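Local atomic coordinates of 3-carboxy-cis,cis-muconate cycloisomerase (Acinetobacter calcoaceticus, PDB entry 1Q5N), a protein that belongs to the fumarase/aspartase superfamily of largely helical enzymes and assembles from four protein chains. Residues 149-154 and 430-435; 162-167 and 436-441. All blocks are in the same frame, centred on the assembly; numbering follows the deposited sequence.

Interactions 1 and 2 are adjacent parts of one interface: the loop 430-435 runs straight into the helical turn 436-441, and both lie against the same antiparallel sheet. Their centres are about 7 Å apart. The strands they use are neighbours, joined by probable hydrogen bonds from G154 N to L162 O (2.8 Å) and between M152 O and I164 N (2.9 Å). L435 of interaction 1 also touches P163 and T165 of interaction 2, making the two apolar patches continuous. Interaction 1 lies toward the surface, whereas interaction 2 is buried, and a second subunit reaches both: its A204 packs on Y434 and its S202 on I438.

Interaction 1. Residues 149-154 and 430-435; sequences HQVMMG and KPESYL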
loop_
_atom_site.group_PDB
_atom_site.type_symbol
_atom_site.label_atom_id
_atom_site.label_comp_id
_atom_site.label_asym_id
_atom_site.label_seq_id
_atom_site.Cartn_x
_atom_site.Cartn_y
_atom_site.Cartn_z
ATOM N N HIS A 149 -37.385 15.144 -3.547
ATOM C CA HIS A 149 -37.711 16.394 -4.236
ATOM C C HIS A 149 -36.906 17.593 -3.716
ATOM O O HIS A 149 -37.126 18.723 -4.168
ATOM C CB HIS A 149 -39.237 16.723 -4.131
ATOM C CG HIS A 149 -40.116 15.728 -4.832
ATOM N ND1 HIS A 149 -41.051 14.956 -4.169
ATOM C CD2 HIS A 149 -40.103 15.289 -6.124
ATOM C CE1 HIS A 149 -41.570 14.074 -5.013
ATOM N NE2 HIS A 149 -41.007 14.255 -6.201
ATOM N N GLN A 150 -35.995 17.372 -2.771
ATOM C CA GLN A 150 -35.205 18.473 -2.259
ATOM C C GLN A 150 -34.109 18.808 -3.298
ATOM O O GLN A 150 -33.065 18.115 -3.384
ATOM C CB GLN A 150 -34.571 18.087 -0.944
ATOM C CG GLN A 150 -33.646 19.151 -0.431
ATOM C CD GLN A 150 -34.378 20.516 -0.310
ATOM O OE1 GLN A 150 -35.324 20.653 0.483
ATOM N NE2 GLN A 150 -33.943 21.530 -1.122
ATOM N N VAL A 151 -34.352 19.848 -4.100
ATOM C CA VAL A 151 -33.388 20.276 -5.109
ATOM C C VAL A 151 -32.072 20.879 -4.529
ATOM O O VAL A 151 -32.088 21.574 -3.507
ATOM C CB VAL A 151 -34.045 21.310 -6.059
ATOM C CG1 VAL A 151 -33.013 21.833 -6.999
ATOM C CG2 VAL A 151 -35.157 20.636 -6.879
ATOM N N MET A 152 -30.940 20.594 -5.172
ATOM C CA MET A 152 -29.636 21.136 -4.721
ATOM C C MET A 152 -28.685 21.041 -5.900
ATOM O O MET A 152 -29.018 20.420 -6.908
ATOM C CB MET A 152 -29.069 20.331 -3.556
ATOM C CG MET A 152 -28.810 18.890 -3.970
ATOM S SD MET A 152 -28.042 17.912 -2.673
ATOM C CE MET A 152 -26.316 18.616 -2.753
ATOM N N MET A 153 -27.503 21.645 -5.816
ATOM C CA MET A 153 -26.603 21.544 -6.972
ATOM C C MET A 153 -25.788 20.249 -7.082
ATOM O O MET A 153 -25.294 19.709 -6.077
ATOM C CB MET A 153 -25.639 22.740 -6.980
ATOM C CG MET A 153 -26.320 24.108 -7.217
ATOM S SD MET A 153 -27.230 24.111 -8.818
ATOM C CE MET A 153 -25.965 23.680 -10.004
ATOM N N GLY A 154 -25.694 19.722 -8.298
ATOM C CA GLY A 154 -24.818 18.576 -8.532
ATOM C C GLY A 154 -23.458 19.248 -8.804
ATOM O O GLY A 154 -23.382 20.328 -9.434
ATOM N N LYS A 430 -36.785 27.238 -13.493
ATOM C CA LYS A 430 -36.858 26.565 -12.195
ATOM C C LYS A 430 -35.988 25.316 -12.231
ATOM O O LYS A 430 -36.104 24.499 -13.143
ATOM C CB LYS A 430 -38.300 26.173 -11.844
ATOM C CG LYS A 430 -39.252 27.363 -11.824
ATOM C CD LYS A 430 -40.564 27.158 -11.034
ATOM C CE LYS A 430 -41.267 28.544 -10.877
ATOM N NZ LYS A 430 -42.186 28.711 -9.694
ATOM N N PRO A 431 -35.100 25.158 -11.232
ATOM C CA PRO A 431 -34.163 24.014 -11.092
ATOM C C PRO A 431 -34.880 22.677 -11.258
ATOM O O PRO A 431 -34.361 21.769 -11.908
ATOM C CB PRO A 431 -33.607 24.165 -9.683
ATOM C CG PRO A 431 -33.730 25.630 -9.389
ATOM C CD PRO A 431 -35.037 26.065 -10.067
ATOM N N GLU A 432 -36.085 22.585 -10.686
ATOM C CA GLU A 432 -36.950 21.393 -10.759
ATOM C C GLU A 432 -37.337 21.026 -12.169
ATOM O O GLU A 432 -37.710 19.890 -12.433
ATOM C CB GLU A 432 -38.290 21.605 -10.045
ATOM C CG GLU A 432 -38.170 21.948 -8.601
ATOM C CD GLU A 432 -38.207 23.439 -8.335
ATOM O OE1 GLU A 432 -37.614 24.234 -9.108
ATOM O OE2 GLU A 432 -38.828 23.801 -7.306
ATOM N N SER A 433 -37.295 21.970 -13.083
ATOM C CA SER A 433 -37.732 21.598 -14.407
ATOM C C SER A 433 -36.609 20.934 -15.244
ATOM O O SER A 433 -36.807 20.582 -16.428
ATOM C CB SER A 433 -38.233 22.843 -15.106
ATOM O OG SER A 433 -37.095 23.591 -15.529
ATOM N N TYR A 434 -35.421 20.760 -14.647
ATOM C CA TYR A 434 -34.338 20.158 -15.411
ATOM C C TYR A 434 -33.626 19.040 -14.643
ATOM O O TYR A 434 -32.407 19.097 -14.442
ATOM C CB TYR A 434 -33.346 21.263 -15.812
ATOM C CG TYR A 434 -32.540 20.879 -17.010
ATOM C CD1 TYR A 434 -33.180 20.545 -18.188
ATOM C CD2 TYR A 434 -31.150 20.913 -16.989
ATOM C CE1 TYR A 434 -32.476 20.266 -19.317
ATOM C CE2 TYR A 434 -30.430 20.639 -18.109
ATOM C CZ TYR A 434 -31.103 20.316 -19.281
ATOM O OH TYR A 434 -30.432 20.022 -20.440
ATOM N N LEU A 435 -34.403 18.051 -14.207
ATOM C CA LEU A 435 -33.905 16.940 -13.419
ATOM C C LEU A 435 -33.867 15.611 -14.174
ATOM O O LEU A 435 -33.568 14.587 -13.596
ATOM C CB LEU A 435 -34.749 16.816 -12.160
ATOM C CG LEU A 435 -34.654 17.997 -11.192
ATOM C CD1 LEU A 435 -35.752 17.870 -10.103
ATOM C CD2 LEU A 435 -33.267 18.035 -10.521
#
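The puckered five-membered ring of P431 meets V151 through its CB corner, which lies 3.6 Å from V151 CG1, and the two side chains cross at about a right angle. The carboxylate of E432, the flat side-chain group nearest the valine across the contact, takes no part in this touch. Its methylene CG does the work instead, coming to 3.7 Å from V151 CG2. V151 thus carries the whole contact with its two methyls: CG1 is anti to the backbone N (chi1 175°) and faces the proline, while CG2 turns to E432 and, more loosely, to L435 CD1 at 4.3 Å. No hydrogen bond crosses between the segments.

Each side is shaped by its own polar bonds. The carboxamide of Q150 folds over the next peptide, and its NE2 donates to V151 O at 3.0 Å, with the acceptor close to the amide plane and an N-H...O angle of 156°. In the facing loop, K430 O accepts twice, from S433 N at 2.8 Å and from S433 OG at 2.7 Å, the hydroxyl lying in the carbonyl plane. This double grip closes the 3-10 turn 431-433, from which P431 and E432 reach the valine. I363 of helix 356-364 touches both V151 and P431.

The result is a single 3-10 turn, in the connection between helices 422-428 and 438-447, packed on the start of strand 151-156, the middle strand of a three-stranded antiparallel sheet. It joins the C-terminal family region to the lyase region of the superfamily fold near the surface.

Interaction 2. Residues 162-167 and 436-441; sequences LPITLG and GNIQDQ
I438 drives its CD1 methyl against the root of the I164 side chain, 3.7 Å from I164 CA and 4.0 Å from I164 CB, and this is the tight part of the contact. With CG1 anti to the carbonyl carbon (chi1 -81°) and the chain extended beyond it (chi2 179°), I438 carries CD1 out to the strand, while the branch methyl CG2 settles 3.9 Å from T165 OG1. Here the isoleucine and threonine slide past each other in opposite directions. The threonine hydroxyl is buried but well supplied: it is hydrogen-bonded to R148 O and caps H168 N, with T165 as the N-cap of helix 166-191.

The looser flank is Q439, partly exposed, whose NE2 lies 4.2 Å from the T165 CG2 methyl without bonding to it. The polar end of Q439 is instead directed by R148, whose NH1 hydrogen-bonds to OE1.

One helical turn along, beside I438, Q441 NE2 donates to N437 OD1 at 2.8 Å (N-H...O angle 159°), the acceptor nearly in its amide plane. The same NE2 bonds G201 O of the second subunit; Q441 OE1 bonds H168 NE2 of its own chain and T229 N of the second subunit.

The first turn of helix 438-447 therefore packs against the end of strand 163-165 and the start of helix 166-191, with H168 touching I438 and V200 of the second subunit packing on I164.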
loop_
_atom_site.group_PDB
_atom_site.type_symbol
_atom_site.label_atom_id
_atom_site.label_comp_id
_atom_site.label_asym_id
_atom_site.label_seq_id
_atom_site.Cartn_x
_atom_site.Cartn_y
_atom_site.Cartn_z
ATOM N N LEU A 162 -25.222 21.067 -12.676
ATOM C CA LEU A 162 -26.652 21.100 -12.987
ATOM C C LEU A 162 -27.341 20.649 -11.718
ATOM O O LEU A 162 -26.723 20.009 -10.865
ATOM C CB LEU A 162 -26.988 20.139 -14.112
ATOM C CG LEU A 162 -26.510 20.411 -15.540
ATOM C CD1 LEU A 162 -27.008 19.246 -16.441
ATOM C CD2 LEU A 162 -27.075 21.774 -16.070
ATOM N N PRO A 163 -28.639 20.972 -11.566
ATOM C CA PRO A 163 -29.379 20.574 -10.353
ATOM C C PRO A 163 -29.533 19.067 -10.237
ATOM O O PRO A 163 -29.567 18.382 -11.252
ATOM C CB PRO A 163 -30.775 21.204 -10.556
ATOM C CG PRO A 163 -30.590 22.181 -11.705
ATOM C CD PRO A 163 -29.556 21.523 -12.582
ATOM N N ILE A 164 -29.619 18.569 -9.004
ATOM C CA ILE A 164 -29.965 17.134 -8.740
ATOM C C ILE A 164 -30.888 17.247 -7.512
ATOM O O ILE A 164 -31.357 18.358 -7.219
ATOM C CB ILE A 164 -28.716 16.228 -8.352
ATOM C CG1 ILE A 164 -28.022 16.785 -7.082
ATOM C CG2 ILE A 164 -27.746 16.178 -9.518
ATOM C CD1 ILE A 164 -27.001 15.824 -6.463
ATOM N N THR A 165 -31.205 16.140 -6.827
ATOM C CA THR A 165 -31.964 16.254 -5.566
ATOM C C THR A 165 -31.140 15.494 -4.524
ATOM O O THR A 165 -30.364 14.593 -4.858
ATOM C CB THR A 165 -33.398 15.649 -5.607
ATOM O OG1 THR A 165 -33.311 14.228 -5.738
ATOM C CG2 THR A 165 -34.228 16.243 -6.797
ATOM N N LEU A 166 -31.280 15.879 -3.265
ATOM C CA LEU A 166 -30.564 15.224 -2.211
ATOM C C LEU A 166 -30.966 13.755 -2.227
ATOM O O LEU A 166 -30.145 12.874 -2.009
ATOM C CB LEU A 166 -30.925 15.855 -0.882
ATOM C CG LEU A 166 -30.438 15.074 0.338
ATOM C CD1 LEU A 166 -28.933 14.970 0.242
ATOM C CD2 LEU A 166 -30.837 15.768 1.671
ATOM N N GLY A 167 -32.240 13.497 -2.507
ATOM C CA GLY A 167 -32.716 12.127 -2.546
ATOM C C GLY A 167 -31.936 11.315 -3.564
ATOM O O GLY A 167 -31.755 10.108 -3.391
ATOM N N GLY A 436 -34.166 15.643 -15.470
ATOM C CA GLY A 436 -34.137 14.441 -16.288
ATOM C C GLY A 436 -34.858 13.244 -15.683
ATOM O O GLY A 436 -35.987 13.372 -15.208
ATOM N N ASN A 437 -34.230 12.071 -15.668
ATOM C CA ASN A 437 -34.931 10.925 -15.116
ATOM C C ASN A 437 -34.524 10.606 -13.682
ATOM O O ASN A 437 -34.524 9.446 -13.284
ATOM C CB ASN A 437 -34.732 9.687 -16.005
ATOM C CG ASN A 437 -33.387 8.986 -15.745
ATOM O OD1 ASN A 437 -32.393 9.617 -15.343
ATOM N ND2 ASN A 437 -33.350 7.688 -16.001
ATOM N N ILE A 438 -34.208 11.622 -12.878
ATOM C CA ILE A 438 -33.832 11.342 -11.488
ATOM C C ILE A 438 -34.903 10.595 -10.664
ATOM O O ILE A 438 -34.570 9.775 -9.822
ATOM C CB ILE A 438 -33.414 12.642 -10.749
ATOM C CG1 ILE A 438 -31.969 12.992 -11.098
ATOM C CG2 ILE A 438 -33.579 12.487 -9.271
ATOM C CD1 ILE A 438 -31.514 14.242 -10.440
ATOM N N GLN A 439 -36.186 10.882 -10.898
ATOM C CA GLN A 439 -37.263 10.226 -10.146
ATOM C C GLN A 439 -37.377 8.766 -10.545
ATOM O O GLN A 439 -37.628 7.928 -9.683
ATOM C CB GLN A 439 -38.598 10.994 -10.322
ATOM C CG GLN A 439 -38.484 12.458 -9.762
ATOM C CD GLN A 439 -37.954 12.484 -8.345
ATOM O OE1 GLN A 439 -38.210 11.567 -7.576
ATOM N NE2 GLN A 439 -37.226 13.537 -7.975
ATOM N N ASP A 440 -37.155 8.450 -11.827
ATOM C CA ASP A 440 -37.163 7.047 -12.260
ATOM C C ASP A 440 -36.022 6.307 -11.532
ATOM O O ASP A 440 -36.196 5.148 -11.077
ATOM C CB ASP A 440 -36.903 6.893 -13.783
ATOM C CG ASP A 440 -38.066 7.366 -14.659
ATOM O OD1 ASP A 440 -39.160 7.654 -14.113
ATOM O OD2 ASP A 440 -37.887 7.451 -15.901
ATOM N N GLN A 441 -34.844 6.957 -11.421
ATOM C CA GLN A 441 -33.700 6.307 -10.749
ATOM C C GLN A 441 -33.999 6.092 -9.282
ATOM O O GLN A 441 -33.721 5.001 -8.748
ATOM C CB GLN A 441 -32.407 7.109 -10.920
ATOM C CG GLN A 441 -31.830 7.081 -12.364
ATOM C CD GLN A 441 -30.564 7.939 -12.480
ATOM O OE1 GLN A 441 -29.589 7.730 -11.743
ATOM N NE2 GLN A 441 -30.580 8.910 -13.394
#